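Local structure of pentafunctional AROM polypeptide (Schizosaccharomyces pombe, 5SWV) at residues A[17-20]-A[24-27]; A[364-369]-A[494-499]; A[378-383]-A[406-411]; A[402-407]-A[452-457]. The protein probably catalyses five steps of the shikimate pathway as a single polypeptide, this fragment comprising its 3-dehydroquinate dehydratase and shikimate dehydrogenase domains. All blocks are in the same frame, centred on the assembly; numbering follows the deposited sequence.

How the interactions relate
Interaction 1 comes first along the chain and closes a tight turn in the dehydroquinase barrel, where the loop after strand 13-17 meets helix 22-25. The other three lie in the dinucleotide-binding half of the dehydrogenase. Interaction 2 closes a long loop, joining the end of helix 353-364 to edge strand 496-498, and interactions 3 and 4 nest inside it. Interaction 3 brings the glycine-rich turn after strand 374-378 to helix 406-413; interaction 4 joins the end of strand 398-403 to the start of helix 455-466. The loops these two close overlap along the chain, interaction 4 opening just before interaction 3 closes; they share Leu406 and Ala407 and touch, with centres about 11 Å apart.

Interaction 1 (A[17-20]-A[24-27]); sequences LNYP and DALP
Asp24 meets residues 17-20 with both its side chain and its backbone. Its CB packs against CD1 of Tyr19 at 3.7 Å, and the carboxylate plane is turned 71° from the ring, so the two flat groups do not stack. From there the acid reaches back toward Pro20, where OD2 of Asp24 comes to 3.8 Å from Pro20 CD, the two side chains running at about a right angle. The carbonyl O of Asp24 sits 3.8 Å above the Tyr19 ring plane, displaced toward the rim. Ala25 continues over the same ring: its CA stands 3.6 Å above the plane, again off centre, while its methyl CB lies against the CD2-CE2 side, 3.5 Å from Tyr19 CD2. The ring is brought here by a first torsion that puts Tyr19 CG opposite the carbonyl carbon (chi1 -73°). Beyond the ring, Ala25 CB also meets Leu17 CD1 at 4.4 Å, at the end of strand 13-17. This is a tight beta-alpha connection of the type I dehydroquinase barrel, with Leu225 lying against Tyr19 from another loop. No hydrogen bond links the two segments. The turn is therefore held by van der Waals packing, apolar at Ala25 and with polar atoms of Asp24 at its margin, one aromatic face lying against the Asp24-Ala25 backbone and the Ala25 methyl.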
loop_
_atom_site.group_PDB
_atom_site.type_symbol
_atom_site.label_atom_id
_atom_site.label_comp_id
_atom_site.label_asym_id
_atom_site.label_seq_id
_atom_site.Cartn_x
_atom_site.Cartn_y
_atom_site.Cartn_z
ATOM N N LEU A 17 7.369 -8.874 -11.033
ATOM C CA LEU A 17 8.609 -8.099 -11.130
ATOM C C LEU A 17 9.720 -8.950 -11.733
ATOM O O LEU A 17 10.177 -9.915 -11.126
ATOM C CB LEU A 17 9.027 -7.580 -9.765
ATOM C CG LEU A 17 10.021 -6.433 -9.772
ATOM C CD1 LEU A 17 9.411 -5.196 -10.417
ATOM C CD2 LEU A 17 10.430 -6.138 -8.342
ATOM N N ASN A 18 10.144 -8.583 -12.936
ATOM C CA ASN A 18 11.018 -9.417 -13.736
ATOM C C ASN A 18 12.165 -8.636 -14.354
ATOM O O ASN A 18 12.602 -8.924 -15.474
ATOM C CB ASN A 18 10.187 -10.137 -14.795
ATOM C CG ASN A 18 9.511 -9.191 -15.773
ATOM O OD1 ASN A 18 9.352 -7.998 -15.510
ATOM N ND2 ASN A 18 9.106 -9.732 -16.917
ATOM N N TYR A 19 12.663 -7.654 -13.610
ATOM C CA TYR A 19 13.931 -7.030 -13.941
ATOM C C TYR A 19 15.041 -8.041 -13.686
ATOM O O TYR A 19 14.873 -8.933 -12.863
ATOM C CB TYR A 19 14.187 -5.830 -13.048
ATOM C CG TYR A 19 13.363 -4.601 -13.335
ATOM C CD1 TYR A 19 13.725 -3.729 -14.360
ATOM C CD2 TYR A 19 12.260 -4.264 -12.544
ATOM C CE1 TYR A 19 13.007 -2.570 -14.598
ATOM C CE2 TYR A 19 11.532 -3.108 -12.785
ATOM C CZ TYR A 19 11.916 -2.266 -13.812
ATOM O OH TYR A 19 11.217 -1.118 -14.079
ATOM N N PRO A 20 16.187 -7.892 -14.354
ATOM C CA PRO A 20 17.362 -8.679 -13.987
ATOM C C PRO A 20 17.989 -8.305 -12.657
ATOM O O PRO A 20 18.703 -9.123 -12.097
ATOM C CB PRO A 20 18.367 -8.375 -15.099
ATOM C CG PRO A 20 17.654 -7.553 -16.101
ATOM C CD PRO A 20 16.490 -6.938 -15.425
ATOM N N ASP A 24 17.549 -1.949 -10.662
ATOM C CA ASP A 24 16.888 -1.418 -11.863
ATOM C C ASP A 24 15.440 -1.030 -11.585
ATOM O O ASP A 24 14.891 -0.175 -12.263
ATOM C CB ASP A 24 16.919 -2.439 -13.019
ATOM C CG ASP A 24 18.324 -2.908 -13.370
ATOM O OD1 ASP A 24 19.300 -2.206 -13.027
ATOM O OD2 ASP A 24 18.453 -3.984 -13.999
ATOM N N ALA A 25 14.819 -1.691 -10.619
ATOM C CA ALA A 25 13.443 -1.415 -10.242
ATOM C C ALA A 25 13.282 -0.176 -9.371
ATOM O O ALA A 25 12.238 0.480 -9.443
ATOM C CB ALA A 25 12.866 -2.612 -9.517
ATOM N N LEU A 26 14.304 0.136 -8.566
ATOM C CA LEU A 26 14.161 1.084 -7.460
ATOM C C LEU A 26 13.742 2.495 -7.857
ATOM O O LEU A 26 12.832 3.031 -7.252
ATOM C CB LEU A 26 15.419 1.160 -6.601
ATOM C CG LEU A 26 15.816 -0.073 -5.787
ATOM C CD1 LEU A 26 17.032 0.264 -4.931
ATOM C CD2 LEU A 26 14.671 -0.618 -4.934
ATOM N N PRO A 27 14.390 3.109 -8.858
ATOM C CA PRO A 27 13.956 4.482 -9.174
ATOM C C PRO A 27 12.436 4.649 -9.331
ATOM O O PRO A 27 11.848 5.482 -8.650
ATOM C CB PRO A 27 14.693 4.785 -10.484
ATOM C CG PRO A 27 15.944 3.971 -10.398
ATOM C CD PRO A 27 15.592 2.724 -9.623
#

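Interaction 2 (A[364-369]-A[494-499]); sequences ALDGVS and EWKCCN
Lys496 reaches from its strand to the end of helix 353-364 and supplies the polar part of this contact. Its NZ donates a hydrogen bond of 2.8 Å to the backbone O of Ala364, the last residue of that helix; the angle at the carbonyl is 139° and the donor stands 24° from the carbonyl plane. The same NZ makes a salt bridge with Asp366 OD2, at 3.5 Å a weak hydrogen bond, the two side chains meeting roughly at right angles. Extended as far as CE, the lysine bends only at its last torsion (chi4 -94°), which turns the ammonium group between carbonyl and carboxylate. A positive charge beside a helix C-terminus would be expected to suit the helix dipole. Asp366, with positive phi, is where the chain leaves the helix. The apolar part is small: Ala364 CB faces Cys498 SG at 4.1 Å. Strand 496-498 forms one edge of the parallel Rossmann-type sheet and is hydrogen-bonded through its backbone to strand 472-476. Cys498 rests on Val473 and Leu475 of that neighbour, Leu365 also touches Val473, and Cys497 packs on helix 485-492.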
loop_
_atom_site.group_PDB
_atom_site.type_symbol
_atom_site.label_atom_id
_atom_site.label_comp_id
_atom_site.label_asym_id
_atom_site.label_seq_id
_atom_site.Cartn_x
_atom_site.Cartn_y
_atom_site.Cartn_z
ATOM N N ALA A 364 9.684 9.460 2.745
ATOM C CA ALA A 364 10.831 10.377 2.767
ATOM C C ALA A 364 12.096 9.804 3.400
ATOM O O ALA A 364 13.162 10.372 3.196
ATOM C CB ALA A 364 10.462 11.679 3.465
ATOM N N LEU A 365 11.990 8.693 4.138
ATOM C CA LEU A 365 13.095 8.200 4.978
ATOM C C LEU A 365 14.188 7.340 4.323
ATOM O O LEU A 365 15.274 7.239 4.892
ATOM C CB LEU A 365 12.546 7.451 6.198
ATOM C CG LEU A 365 11.972 8.304 7.341
ATOM C CD1 LEU A 365 11.243 7.401 8.322
ATOM C CD2 LEU A 365 13.029 9.134 8.064
ATOM N N ASP A 366 13.914 6.732 3.161
ATOM C CA ASP A 366 14.847 5.790 2.495
ATOM C C ASP A 366 15.108 4.575 3.407
ATOM O O ASP A 366 14.136 3.964 3.864
ATOM C CB ASP A 366 16.142 6.491 2.022
ATOM C CG ASP A 366 15.879 7.568 0.983
ATOM O OD1 ASP A 366 15.179 7.260 -0.009
ATOM O OD2 ASP A 366 16.376 8.710 1.144
ATOM N N GLY A 367 16.374 4.223 3.685
ATOM C CA GLY A 367 16.698 3.124 4.610
ATOM C C GLY A 367 16.339 3.439 6.061
ATOM O O GLY A 367 15.698 2.627 6.722
ATOM N N VAL A 368 16.754 4.624 6.527
ATOM C CA VAL A 368 16.533 5.132 7.907
ATOM C C VAL A 368 15.221 4.639 8.539
ATOM O O VAL A 368 14.146 4.964 8.062
ATOM C CB VAL A 368 16.543 6.705 7.971
ATOM C CG1 VAL A 368 16.232 7.212 9.383
ATOM C CG2 VAL A 368 17.876 7.293 7.496
ATOM N N SER A 369 15.331 3.836 9.593
ATOM C CA SER A 369 14.204 3.495 10.468
ATOM C C SER A 369 14.199 4.483 11.640
ATOM O O SER A 369 15.265 4.900 12.108
ATOM C CB SER A 369 14.348 2.050 10.969
ATOM O OG SER A 369 13.543 1.777 12.098
ATOM N N GLU A 494 20.146 21.778 6.881
ATOM C CA GLU A 494 20.410 20.595 6.052
ATOM C C GLU A 494 19.398 19.476 6.250
ATOM O O GLU A 494 19.693 18.313 6.006
ATOM C CB GLU A 494 21.865 20.099 6.222
ATOM C CG GLU A 494 22.899 21.235 6.249
ATOM C CD GLU A 494 24.274 20.854 5.719
ATOM O OE1 GLU A 494 24.585 19.642 5.647
ATOM O OE2 GLU A 494 25.045 21.785 5.375
ATOM N N TRP A 495 18.190 19.837 6.663
ATOM C CA TRP A 495 17.127 18.855 6.831
ATOM C C TRP A 495 16.555 18.522 5.468
ATOM O O TRP A 495 16.518 19.380 4.582
ATOM C CB TRP A 495 16.008 19.375 7.737
ATOM C CG TRP A 495 16.333 19.359 9.200
ATOM C CD1 TRP A 495 17.049 20.280 9.887
ATOM C CD2 TRP A 495 15.918 18.384 10.157
ATOM N NE1 TRP A 495 17.118 19.943 11.211
ATOM C CE2 TRP A 495 16.425 18.782 11.408
ATOM C CE3 TRP A 495 15.158 17.214 10.078
ATOM C CZ2 TRP A 495 16.215 18.045 12.577
ATOM C CZ3 TRP A 495 14.939 16.477 11.243
ATOM C CH2 TRP A 495 15.475 16.897 12.478
ATOM N N LYS A 496 16.126 17.268 5.320
ATOM C CA LYS A 496 15.305 16.822 4.197
ATOM C C LYS A 496 13.901 17.343 4.509
ATOM O O LYS A 496 13.346 16.987 5.535
ATOM C CB LYS A 496 15.339 15.284 4.123
ATOM C CG LYS A 496 15.128 14.634 2.751
ATOM C CD LYS A 496 15.686 13.196 2.774
ATOM C CE LYS A 496 15.735 12.515 1.399
ATOM N NZ LYS A 496 14.532 11.680 1.090
ATOM N N CYS A 497 13.349 18.220 3.673
ATOM C CA CYS A 497 12.099 18.930 4.003
ATOM C C CYS A 497 10.915 18.512 3.151
ATOM O O CYS A 497 11.064 18.274 1.958
ATOM C CB CYS A 497 12.284 20.429 3.846
ATOM S SG CYS A 497 13.451 21.110 5.028
ATOM N N CYS A 498 9.744 18.459 3.789
ATOM C CA CYS A 498 8.468 18.179 3.142
ATOM C C CYS A 498 7.454 19.233 3.522
ATOM O O CYS A 498 7.510 19.775 4.624
ATOM C CB CYS A 498 7.935 16.839 3.597
ATOM S SG CYS A 498 9.091 15.503 3.334
ATOM N N ASN A 499 6.510 19.491 2.622
ATOM C CA ASN A 499 5.508 20.529 2.834
ATOM C C ASN A 499 4.121 19.956 3.024
ATOM O O ASN A 499 3.893 18.772 2.775
ATOM C CB ASN A 499 5.546 21.585 1.711
ATOM C CG ASN A 499 5.011 21.090 0.368
ATOM O OD1 ASN A 499 4.750 19.900 0.137
ATOM N ND2 ASN A 499 4.848 22.037 -0.538
#

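Interaction 3 (A[378-383]-A[406-411]); sequences IGAGGT and LANSYR
Ala380 lays its methyl against the side chain of Asn408 on helix 406-413, with Ala380 CB 3.7 Å from Asn408 CB and the amide oxygen slightly farther off. Ala380 belongs to the turn Gly-Ala-Gly-Gly that follows strand 374-378 and leads into helix 382-393, the glycine-rich loop of a Rossmann fold; in shikimate dehydrogenases this loop probably lies along the NADP pyrophosphate. One helical turn beyond Asn408, Arg411 bends at its second and third side-chain torsions and brings the edge of its guanidinium to Ala380 O. NH2 of Arg411 donates to Asn408 OD1 at 2.9 Å. The N-H...O angle of 139° makes this a bent bond, and its acceptor also lies 28° out of the guanidinium plane. Arg411 NH1 comes to 2.9 Å from Ala380 O near the guanidinium plane, but the angle is too poor for a hydrogen bond. At the surface, then, the loop meets the helix by methyl packing and by a close approach of the guanidinium to a carbonyl O that is probably favourable electrostatically, while the hydrogen bond between arginine and asparagine stays within the helix.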
loop_
_atom_site.group_PDB
_atom_site.type_symbol
_atom_site.label_atom_id
_atom_site.label_comp_id
_atom_site.label_asym_id
_atom_site.label_seq_id
_atom_site.Cartn_x
_atom_site.Cartn_y
_atom_site.Cartn_z
ATOM N N ILE A 378 5.629 20.362 17.113
ATOM C CA ILE A 378 5.418 21.751 17.514
ATOM C C ILE A 378 3.968 22.117 17.264
ATOM O O ILE A 378 3.478 21.970 16.147
ATOM C CB ILE A 378 6.291 22.694 16.689
ATOM C CG1 ILE A 378 7.763 22.284 16.796
ATOM C CG2 ILE A 378 6.100 24.121 17.167
ATOM C CD1 ILE A 378 8.654 22.879 15.734
ATOM N N GLY A 379 3.295 22.600 18.306
ATOM C CA GLY A 379 1.856 22.893 18.261
ATOM C C GLY A 379 1.022 21.980 19.158
ATOM O O GLY A 379 1.495 20.941 19.644
ATOM N N ALA A 380 -0.227 22.393 19.363
ATOM C CA ALA A 380 -1.128 21.743 20.296
ATOM C C ALA A 380 -2.584 21.621 19.830
ATOM O O ALA A 380 -3.484 21.343 20.644
ATOM C CB ALA A 380 -1.075 22.492 21.615
ATOM N N GLY A 381 -2.822 21.793 18.533
ATOM C CA GLY A 381 -4.161 21.627 17.984
ATOM C C GLY A 381 -4.442 20.182 17.647
ATOM O O GLY A 381 -3.723 19.258 18.064
ATOM N N GLY A 382 -5.501 19.988 16.873
ATOM C CA GLY A 382 -5.854 18.666 16.368
ATOM C C GLY A 382 -4.752 17.984 15.596
ATOM O O GLY A 382 -4.548 16.791 15.745
ATOM N N THR A 383 -4.038 18.744 14.780
ATOM C CA THR A 383 -3.031 18.166 13.916
ATOM C C THR A 383 -1.848 17.642 14.741
ATOM O O THR A 383 -1.288 16.604 14.414
ATOM C CB THR A 383 -2.558 19.159 12.826
ATOM O OG1 THR A 383 -3.666 19.574 12.038
ATOM C CG2 THR A 383 -1.570 18.507 11.878
ATOM N N LEU A 406 2.752 25.593 28.760
ATOM C CA LEU A 406 2.693 24.247 29.292
ATOM C C LEU A 406 1.294 23.662 29.219
ATOM O O LEU A 406 1.148 22.490 28.887
ATOM C CB LEU A 406 3.148 24.225 30.752
ATOM C CG LEU A 406 4.642 24.422 31.004
ATOM C CD1 LEU A 406 4.903 24.642 32.493
ATOM C CD2 LEU A 406 5.430 23.228 30.475
ATOM N N ALA A 407 0.279 24.463 29.548
ATOM C CA ALA A 407 -1.112 23.984 29.558
ATOM C C ALA A 407 -1.543 23.417 28.194
ATOM O O ALA A 407 -2.265 22.427 28.135
ATOM C CB ALA A 407 -2.057 25.090 29.999
ATOM N N ASN A 408 -1.095 24.059 27.119
ATOM C CA ASN A 408 -1.315 23.565 25.767
ATOM C C ASN A 408 -0.729 22.166 25.581
ATOM O O ASN A 408 -1.439 21.261 25.163
ATOM C CB ASN A 408 -0.723 24.532 24.721
ATOM C CG ASN A 408 -1.689 25.643 24.321
ATOM O OD1 ASN A 408 -2.805 25.380 23.872
ATOM N ND2 ASN A 408 -1.250 26.889 24.449
ATOM N N SER A 409 0.551 21.995 25.912
ATOM C CA SER A 409 1.226 20.707 25.761
ATOM C C SER A 409 0.597 19.631 26.638
ATOM O O SER A 409 0.460 18.480 26.213
ATOM C CB SER A 409 2.709 20.817 26.101
ATOM O OG SER A 409 3.352 21.792 25.317
ATOM N N TYR A 410 0.216 20.005 27.854
ATOM C CA TYR A 410 -0.453 19.082 28.772
ATOM C C TYR A 410 -1.798 18.589 28.257
ATOM O O TYR A 410 -2.115 17.428 28.401
ATOM C CB TYR A 410 -0.604 19.694 30.182
ATOM C CG TYR A 410 0.629 19.510 31.050
ATOM C CD1 TYR A 410 1.106 18.226 31.330
ATOM C CD2 TYR A 410 1.319 20.607 31.590
ATOM C CE1 TYR A 410 2.236 18.031 32.098
ATOM C CE2 TYR A 410 2.451 20.422 32.370
ATOM C CZ TYR A 410 2.900 19.125 32.614
ATOM O OH TYR A 410 4.011 18.880 33.378
ATOM N N ARG A 411 -2.579 19.459 27.645
ATOM C CA ARG A 411 -3.861 19.049 27.090
ATOM C C ARG A 411 -3.690 17.914 26.042
ATOM O O ARG A 411 -4.449 16.923 26.011
ATOM C CB ARG A 411 -4.551 20.256 26.458
ATOM C CG ARG A 411 -5.990 19.991 26.059
ATOM C CD ARG A 411 -6.328 20.595 24.713
ATOM N NE ARG A 411 -6.207 22.047 24.806
ATOM C CZ ARG A 411 -5.380 22.822 24.101
ATOM N NH1 ARG A 411 -4.560 22.331 23.160
ATOM N NH2 ARG A 411 -5.396 24.134 24.331
#

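Interaction 4 (A[402-407]-A[452-457]); sequences LNRTLA and ELPEKV
Arg404 lays its guanidinium on Pro454, which sits just ahead of helix 455-466. The arginine lies near the end of strand 398-403, in the Asn-Arg-Thr sequence that, in shikimate dehydrogenases with this Rossmann fold, probably borders the adenosine phosphate of NADP. From CB, the first torsion sets CG opposite the carbonyl carbon (chi1 -72°), and the chain then runs extended through CG and CD to NE, carrying the guanidinium to the proline. At the tip the flat group presents one face to the ring: CZ of Arg404 lies 3.8 Å from Pro454 CD, NH1 stands equally far from CD and CG of Pro454, and NH2 comes nearest, 3.5 Å from CD. The two side chains meet at about a right angle, with Pro454 CD over one face of the guanidinium in van der Waals contact. The backbone of Arg404 has its own neighbour, for Lys456 NZ approaches Arg404 O at 3.7 Å without a hydrogen bond; that ammonium group has weak partners in Ser427 and Asp428. Deeper in the fold, Leu402 CD2 lies 4.5 Å from Val457 CG1, a loose apolar contact between strand and helix, and Leu402 also packs on Ile425 and Ile461. Within 452-457, Val457 N donates to Pro454 O at 2.9 Å.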
loop_
_atom_site.group_PDB
_atom_site.type_symbol
_atom_site.label_atom_id
_atom_site.label_comp_id
_atom_site.label_asym_id
_atom_site.label_seq_id
_atom_site.Cartn_x
_atom_site.Cartn_y
_atom_site.Cartn_z
ATOM N N LEU A 402 6.566 20.832 21.964
ATOM C CA LEU A 402 6.956 22.212 22.191
ATOM C C LEU A 402 5.832 23.176 21.861
ATOM O O LEU A 402 5.263 23.119 20.763
ATOM C CB LEU A 402 8.165 22.540 21.337
ATOM C CG LEU A 402 8.668 23.993 21.376
ATOM C CD1 LEU A 402 9.102 24.432 22.777
ATOM C CD2 LEU A 402 9.816 24.161 20.392
ATOM N N ASN A 403 5.555 24.081 22.804
ATOM C CA ASN A 403 4.485 25.067 22.689
ATOM C C ASN A 403 4.767 26.376 23.410
ATOM O O ASN A 403 5.729 26.501 24.165
ATOM C CB ASN A 403 3.189 24.468 23.226
ATOM C CG ASN A 403 2.583 23.472 22.267
ATOM O OD1 ASN A 403 2.139 23.845 21.192
ATOM N ND2 ASN A 403 2.599 22.199 22.631
ATOM N N ARG A 404 3.905 27.354 23.155
ATOM C CA ARG A 404 3.950 28.649 23.826
ATOM C C ARG A 404 3.727 28.482 25.315
ATOM O O ARG A 404 4.373 29.155 26.087
ATOM C CB ARG A 404 2.896 29.611 23.257
ATOM C CG ARG A 404 3.204 30.124 21.855
ATOM C CD ARG A 404 1.920 30.526 21.146
ATOM N NE ARG A 404 2.157 31.201 19.865
ATOM C CZ ARG A 404 2.520 32.479 19.719
ATOM N NH1 ARG A 404 2.717 33.256 20.777
ATOM N NH2 ARG A 404 2.688 32.992 18.501
ATOM N N THR A 405 2.819 27.593 25.710
ATOM C CA THR A 405 2.534 27.351 27.129
ATOM C C THR A 405 2.524 25.864 27.480
ATOM O O THR A 405 2.307 24.996 26.622
ATOM C CB THR A 405 1.193 28.007 27.585
ATOM O OG1 THR A 405 0.058 27.261 27.104
ATOM C CG2 THR A 405 1.104 29.473 27.107
ATOM N N LEU A 406 2.752 25.593 28.760
ATOM C CA LEU A 406 2.693 24.247 29.292
ATOM C C LEU A 406 1.294 23.662 29.219
ATOM O O LEU A 406 1.148 22.490 28.887
ATOM C CB LEU A 406 3.148 24.225 30.752
ATOM C CG LEU A 406 4.642 24.422 31.004
ATOM C CD1 LEU A 406 4.903 24.642 32.493
ATOM C CD2 LEU A 406 5.430 23.228 30.475
ATOM N N ALA A 407 0.279 24.463 29.548
ATOM C CA ALA A 407 -1.112 23.984 29.558
ATOM C C ALA A 407 -1.543 23.417 28.194
ATOM O O ALA A 407 -2.265 22.427 28.135
ATOM C CB ALA A 407 -2.057 25.090 29.999
ATOM N N GLU A 452 4.983 35.157 12.401
ATOM C CA GLU A 452 6.319 34.897 12.916
ATOM C C GLU A 452 6.210 34.659 14.414
ATOM O O GLU A 452 5.382 35.271 15.076
ATOM C CB GLU A 452 7.297 36.031 12.594
ATOM C CG GLU A 452 8.710 35.503 12.299
ATOM C CD GLU A 452 9.815 36.549 12.414
ATOM O OE1 GLU A 452 10.921 36.308 11.870
ATOM O OE2 GLU A 452 9.593 37.604 13.051
ATOM N N LEU A 453 7.039 33.763 14.934
ATOM C CA LEU A 453 6.926 33.313 16.318
ATOM C C LEU A 453 7.584 34.320 17.254
ATOM O O LEU A 453 8.350 35.169 16.809
ATOM C CB LEU A 453 7.610 31.959 16.526
ATOM C CG LEU A 453 7.128 30.755 15.712
ATOM C CD1 LEU A 453 7.797 30.670 14.333
ATOM C CD2 LEU A 453 7.367 29.474 16.510
ATOM N N PRO A 454 7.289 34.229 18.556
ATOM C CA PRO A 454 8.115 34.946 19.525
ATOM C C PRO A 454 9.517 34.345 19.594
ATOM O O PRO A 454 9.669 33.120 19.525
ATOM C CB PRO A 454 7.369 34.750 20.848
ATOM C CG PRO A 454 6.499 33.560 20.628
ATOM C CD PRO A 454 6.115 33.603 19.186
ATOM N N GLU A 455 10.526 35.202 19.748
ATOM C CA GLU A 455 11.922 34.767 19.608
ATOM C C GLU A 455 12.429 33.949 20.783
ATOM O O GLU A 455 13.582 33.530 20.773
ATOM C CB GLU A 455 12.869 35.942 19.313
ATOM C CG GLU A 455 13.111 36.922 20.462
ATOM C CD GLU A 455 13.965 38.128 20.056
ATOM O OE1 GLU A 455 14.443 38.201 18.895
ATOM O OE2 GLU A 455 14.164 39.022 20.910
ATOM N N LYS A 456 11.592 33.738 21.794
ATOM C CA LYS A 456 11.909 32.767 22.816
ATOM C C LYS A 456 11.498 31.332 22.441
ATOM O O LYS A 456 12.022 30.386 23.010
ATOM C CB LYS A 456 11.334 33.196 24.168
ATOM C CG LYS A 456 9.843 32.971 24.390
ATOM C CD LYS A 456 9.588 32.541 25.834
ATOM C CE LYS A 456 8.106 32.471 26.154
ATOM N NZ LYS A 456 7.445 31.211 25.715
ATOM N N VAL A 457 10.553 31.161 21.518
ATOM C CA VAL A 457 10.216 29.826 20.997
ATOM C C VAL A 457 11.083 29.522 19.786
ATOM O O VAL A 457 11.591 28.414 19.654
ATOM C CB VAL A 457 8.720 29.702 20.633
ATOM C CG1 VAL A 457 8.415 28.384 19.917
ATOM C CG2 VAL A 457 7.867 29.806 21.886
#